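PDB 3P2Y: alanine dehydrogenase/pyridine nucleotide transhydrogenase from Mycobacterium smegmatis str. MC2 155, which probably transfers hydride between NADH and NADP as the nucleotide-binding alpha-1 subunit of a proton-pumping transhydrogenase. Local coordinates for residues 81-85 with 86-90; 119-122 with 123-127. All blocks are in the same frame, centred on the assembly; numbering follows the deposited sequence.

Interaction 1 of 2, residues 81-85 with 86-90; sequences DPWPA and DVVVK
The indole of Trp-83 meets Val-88 of strand 87-89 and Lys-90 just beyond it through its six-membered ring. At the edge, near the ring plane, CE of Lys-90 comes to 3.8 Å from CH2 of Trp-83, while CG1 of Val-88 approaches CZ3 obliquely at 4.2 Å. Over one face lies the neighbouring Pro-82, its CG 3.9 Å above the indole plane and displaced toward the rim. In Lys-90 the bend at chi3 brings CE to the indole, and that at chi4 turns NZ toward a salt bridge with Glu-30 and a hydrogen bond to the carbonyl O of Asn-92. This is the loop that feeds strand 87-89 into the parallel sheet: an Asx turn at Asp-81, whose OD1 accepts from the backbone N of Trp-83 at 3.2 Å, runs into a type I beta turn from Pro-82 to Ala-85. CG2 of Val-88 sits under the turn, 3.5 Å from O of Trp-83 and 3.6 Å from O of Pro-82, with CB of Ala-85 also beside it. At the turn's exit the carboxylate of Asp-86, a calcium-site residue, holds Lys-103 in a salt bridge and accepts from the backbone N of Leu-24.

Interaction 2 of 2, residues 119-122 with 123-127; sequences ELAS and RLRIA
The carbonyl O of Ser-122 takes the backbone N of Ile-126 at 2.9 Å, and the Ile-126 side chain folds back over the same oxygen. CG1 of Ile-126 stands beside its own backbone N (chi1 -71°), which sets it 3.4 Å from Ser-122 O, with CD1 close behind. Leu-124 treats the preceding turn in the same way: its N donates to O of Leu-120 at 2.9 Å, with the donor tilted 21° from the carbonyl plane, and its CG lies 3.3 Å from that oxygen. With Arg-123 N to Glu-119 O and Arg-125 N to Ala-121 O these make four successive i to i+4 bonds, and Ala-127 N to Arg-123 O adds a fifth.

These are the last turns of helix 118-126, the crossover helix of the beta-alpha-beta unit that links strands 107-110 and 130-133 in the N-terminal domain. Its buried side carries Leu-120 and Leu-124, whose CG and CD1 respectively lie 4.4 Å apart; both leucines also touch Ile-99 of helix 96-99, and Leu-124 reaches Leu-102 as well. Arg-123 bends at chi2, and its NH1 hydrogen-bonds OG of Ser-96.

Elsewhere on the helix surface Arg-125 turns back along the chain. Its aliphatic part leaves with CG anti to the backbone N (chi1 -170°), then bends at chi3 so that the guanidinium lies beside the preceding turn. One face looks onto the backbone of Ala-121, whose O is 4.1 Å above the plane and offset toward the rim. OG of Ser-122 lies at the guanidinium edge in one conformer, a doubtful approach because the serine has a second. NH1 of Arg-125 makes a weak hydrogen bond with the carbonyl O of Thr-375, near the modelled C-terminus.

How the interactions relate
Both interactions belong to the N-terminal domain and come one after the other along the chain, with 81-90 first and 119-127 later. Their centres are 16 Å apart and their nearest atoms about 8 Å, so they do not touch. Interaction 1 leads into strand 87-89, in the interior of the six-stranded parallel sheet; interaction 2 closes the helix that precedes strand 130-133, at one edge of that sheet within this chain. Strand 107-110 lies between those two strands. Both contacts lean on helix 96-99 and the loop after it, with Leu-102 a shared neighbour, so inner strand and crossover helix are tied into one alpha/beta layer of the domain.

Interaction 1 of 2, residues 81-85 with 86-90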
loop_
_atom_site.group_PDB
_atom_site.type_symbol
_atom_site.label_atom_id
_atom_site.label_comp_id
_atom_site.label_asym_id
_atom_site.label_seq_id
_atom_site.Cartn_x
_atom_site.Cartn_y
_atom_site.Cartn_z
ATOM N N ASP A 81 12.156 3.779 34.478
ATOM C CA ASP A 81 12.559 2.385 34.264
ATOM C C ASP A 81 11.340 1.460 34.449
ATOM O O ASP A 81 10.756 1.405 35.527
ATOM C CB ASP A 81 13.693 2.056 35.256
ATOM C CG ASP A 81 14.259 0.658 35.086
ATOM O OD1 ASP A 81 13.850 -0.094 34.188
ATOM O OD2 ASP A 81 15.142 0.315 35.903
ATOM N N PRO A 82 10.956 0.729 33.384
ATOM C CA PRO A 82 9.760 -0.074 33.478
ATOM C C PRO A 82 10.015 -1.450 34.091
ATOM O O PRO A 82 9.060 -2.072 34.570
ATOM C CB PRO A 82 9.341 -0.210 32.004
ATOM C CG PRO A 82 10.641 -0.315 31.274
ATOM C CD PRO A 82 11.547 0.682 32.031
ATOM N N TRP A 83 11.271 -1.917 34.104
ATOM C CA TRP A 83 11.555 -3.331 34.395
ATOM C C TRP A 83 11.280 -3.798 35.819
ATOM O O TRP A 83 10.878 -4.958 35.998
ATOM C CB TRP A 83 12.984 -3.714 33.966
ATOM C CG TRP A 83 13.169 -3.494 32.495
ATOM C CD1 TRP A 83 13.887 -2.488 31.896
ATOM C CD2 TRP A 83 12.628 -4.282 31.449
ATOM N NE1 TRP A 83 13.810 -2.603 30.531
ATOM C CE2 TRP A 83 13.051 -3.696 30.225
ATOM C CE3 TRP A 83 11.821 -5.429 31.416
ATOM C CZ2 TRP A 83 12.689 -4.216 28.978
ATOM C CZ3 TRP A 83 11.471 -5.963 30.171
ATOM C CH2 TRP A 83 11.897 -5.346 28.973
ATOM N N PRO A 84 11.476 -2.922 36.824
ATOM C CA PRO A 84 11.233 -3.452 38.179
ATOM C C PRO A 84 9.787 -3.348 38.683
ATOM O O PRO A 84 9.522 -3.535 39.895
ATOM C CB PRO A 84 12.197 -2.649 39.051
ATOM C CG PRO A 84 12.415 -1.351 38.344
ATOM C CD PRO A 84 12.193 -1.629 36.845
ATOM N N ALA A 85 8.852 -3.088 37.770
ATOM C CA ALA A 85 7.431 -2.935 38.128
ATOM C C ALA A 85 6.846 -4.229 38.685
ATOM O O ALA A 85 7.372 -5.335 38.450
ATOM C CB ALA A 85 6.606 -2.482 36.874
ATOM N N ASP A 86 5.715 -4.097 39.376
ATOM C CA ASP A 86 4.966 -5.265 39.845
ATOM C C ASP A 86 4.392 -6.085 38.699
ATOM O O ASP A 86 4.272 -7.312 38.797
ATOM C CB ASP A 86 3.814 -4.803 40.724
ATOM C CG ASP A 86 4.288 -4.021 41.914
ATOM O OD1 ASP A 86 5.109 -4.568 42.669
ATOM O OD2 ASP A 86 3.858 -2.862 42.070
ATOM N N VAL A 87 3.996 -5.403 37.626
ATOM C CA VAL A 87 3.512 -6.092 36.432
ATOM C C VAL A 87 4.179 -5.421 35.255
ATOM O O VAL A 87 4.047 -4.206 35.098
ATOM C CB VAL A 87 1.981 -5.939 36.230
ATOM C CG1 VAL A 87 1.517 -6.689 34.963
ATOM C CG2 VAL A 87 1.174 -6.442 37.470
ATOM N N VAL A 88 4.917 -6.185 34.459
ATOM C CA VAL A 88 5.535 -5.623 33.239
ATOM C C VAL A 88 4.728 -6.162 32.078
ATOM O O VAL A 88 4.494 -7.379 31.989
ATOM C CB VAL A 88 7.011 -6.058 33.108
ATOM C CG1 VAL A 88 7.621 -5.625 31.744
ATOM C CG2 VAL A 88 7.834 -5.486 34.296
ATOM N N VAL A 89 4.272 -5.263 31.197
ATOM C CA VAL A 89 3.498 -5.673 30.029
ATOM C C VAL A 89 4.287 -5.284 28.797
ATOM O O VAL A 89 4.746 -4.155 28.700
ATOM C CB VAL A 89 2.063 -5.050 29.984
ATOM C CG1 VAL A 89 1.238 -5.529 31.198
ATOM C CG2 VAL A 89 2.083 -3.516 29.921
ATOM N N LYS A 90 4.505 -6.231 27.899
ATOM C CA LYS A 90 5.314 -5.902 26.705
ATOM C C LYS A 90 4.757 -6.664 25.525
ATOM O O LYS A 90 3.825 -7.438 25.693
ATOM C CB LYS A 90 6.807 -6.226 26.954
ATOM C CG LYS A 90 7.199 -7.721 26.852
ATOM C CD LYS A 90 8.716 -7.936 27.239
ATOM C CE LYS A 90 9.687 -7.040 26.407
ATOM N NZ LYS A 90 9.429 -7.042 24.888
#

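Interaction 2 of 2, residues 119-122 with 123-127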
loop_
_atom_site.group_PDB
_atom_site.type_symbol
_atom_site.label_atom_id
_atom_site.label_comp_id
_atom_site.label_asym_id
_atom_site.label_seq_id
_atom_site.Cartn_x
_atom_site.Cartn_y
_atom_site.Cartn_z
ATOM N N GLU A 119 12.607 -22.641 26.742
ATOM C CA GLU A 119 13.535 -22.255 27.809
ATOM C C GLU A 119 13.118 -20.968 28.506
ATOM O O GLU A 119 13.491 -20.732 29.650
ATOM C CB GLU A 119 14.952 -22.041 27.275
ATOM C CG GLU A 119 15.727 -23.306 26.919
ATOM C CD GLU A 119 17.151 -22.984 26.440
ATOM O OE1 GLU A 119 17.457 -21.788 26.176
ATOM O OE2 GLU A 119 17.967 -23.920 26.316
ATOM N N LEU A 120 12.354 -20.124 27.815
ATOM C CA LEU A 120 11.929 -18.855 28.384
ATOM C C LEU A 120 11.118 -19.062 29.655
ATOM O O LEU A 120 11.320 -18.336 30.643
ATOM C CB LEU A 120 11.096 -18.082 27.358
ATOM C CG LEU A 120 11.289 -16.593 27.310
ATOM C CD1 LEU A 120 12.779 -16.286 27.136
ATOM C CD2 LEU A 120 10.469 -16.050 26.137
ATOM N N ALA A 121 10.205 -20.043 29.636
ATOM C CA ALA A 121 9.405 -20.391 30.818
ATOM C C ALA A 121 10.307 -20.733 32.013
ATOM O O ALA A 121 10.084 -20.284 33.144
ATOM C CB ALA A 121 8.511 -21.580 30.521
ATOM N N SER A 122 11.305 -21.567 31.742
ATOM C CA SER A 122 12.268 -21.983 32.766
ATOM C C SER A 122 13.004 -20.781 33.321
ATOM O O SER A 122 13.117 -20.593 34.541
ATOM C CB SER A 122 13.283 -22.949 32.154
ATOM O OG SER A 122 12.671 -24.190 31.880
ATOM N N ARG A 123 13.540 -19.978 32.418
ATOM C CA ARG A 123 14.268 -18.778 32.818
ATOM C C ARG A 123 13.430 -17.857 33.704
ATOM O O ARG A 123 13.918 -17.323 34.705
ATOM C CB ARG A 123 14.749 -18.036 31.578
ATOM C CG ARG A 123 15.512 -16.822 31.873
ATOM C CD ARG A 123 16.958 -17.129 32.275
ATOM N NE ARG A 123 17.594 -15.865 32.619
ATOM C CZ ARG A 123 18.326 -15.162 31.764
ATOM N NH1 ARG A 123 18.553 -15.654 30.535
ATOM N NH2 ARG A 123 18.853 -13.992 32.143
ATOM N N LEU A 124 12.156 -17.681 33.350
ATOM C CA LEU A 124 11.271 -16.791 34.120
ATOM C C LEU A 124 10.942 -17.393 35.483
ATOM O O LEU A 124 10.927 -16.689 36.498
ATOM C CB LEU A 124 9.984 -16.465 33.314
ATOM C CG LEU A 124 10.328 -15.584 32.092
ATOM C CD1 LEU A 124 9.157 -15.581 31.069
ATOM C CD2 LEU A 124 10.629 -14.160 32.540
ATOM N N ARG A 125 10.730 -18.706 35.517
ATOM C CA ARG A 125 10.487 -19.395 36.790
ATOM C C ARG A 125 11.690 -19.209 37.748
ATOM O O ARG A 125 11.525 -18.902 38.938
ATOM C CB ARG A 125 10.224 -20.879 36.525
ATOM C CG ARG A 125 9.723 -21.709 37.701
ATOM C CD ARG A 125 9.150 -23.087 37.223
ATOM N NE ARG A 125 9.669 -23.600 35.938
ATOM C CZ ARG A 125 8.928 -23.940 34.869
ATOM N NH1 ARG A 125 7.601 -23.828 34.880
ATOM N NH2 ARG A 125 9.516 -24.401 33.769
ATOM N N ILE A 126 12.891 -19.380 37.213
ATOM C CA ILE A 126 14.117 -19.238 38.008
ATOM C C ILE A 126 14.253 -17.819 38.545
ATOM O O ILE A 126 14.692 -17.606 39.697
ATOM C CB ILE A 126 15.354 -19.651 37.196
ATOM C CG1 ILE A 126 15.353 -21.178 36.992
ATOM C CG2 ILE A 126 16.653 -19.113 37.870
ATOM C CD1 ILE A 126 16.232 -21.667 35.815
ATOM N N ALA A 127 13.801 -16.858 37.743
ATOM C CA ALA A 127 13.805 -15.459 38.110
ATOM C C ALA A 127 12.680 -15.091 39.084
ATOM O O ALA A 127 12.593 -13.935 39.523
ATOM C CB ALA A 127 13.765 -14.592 36.840
#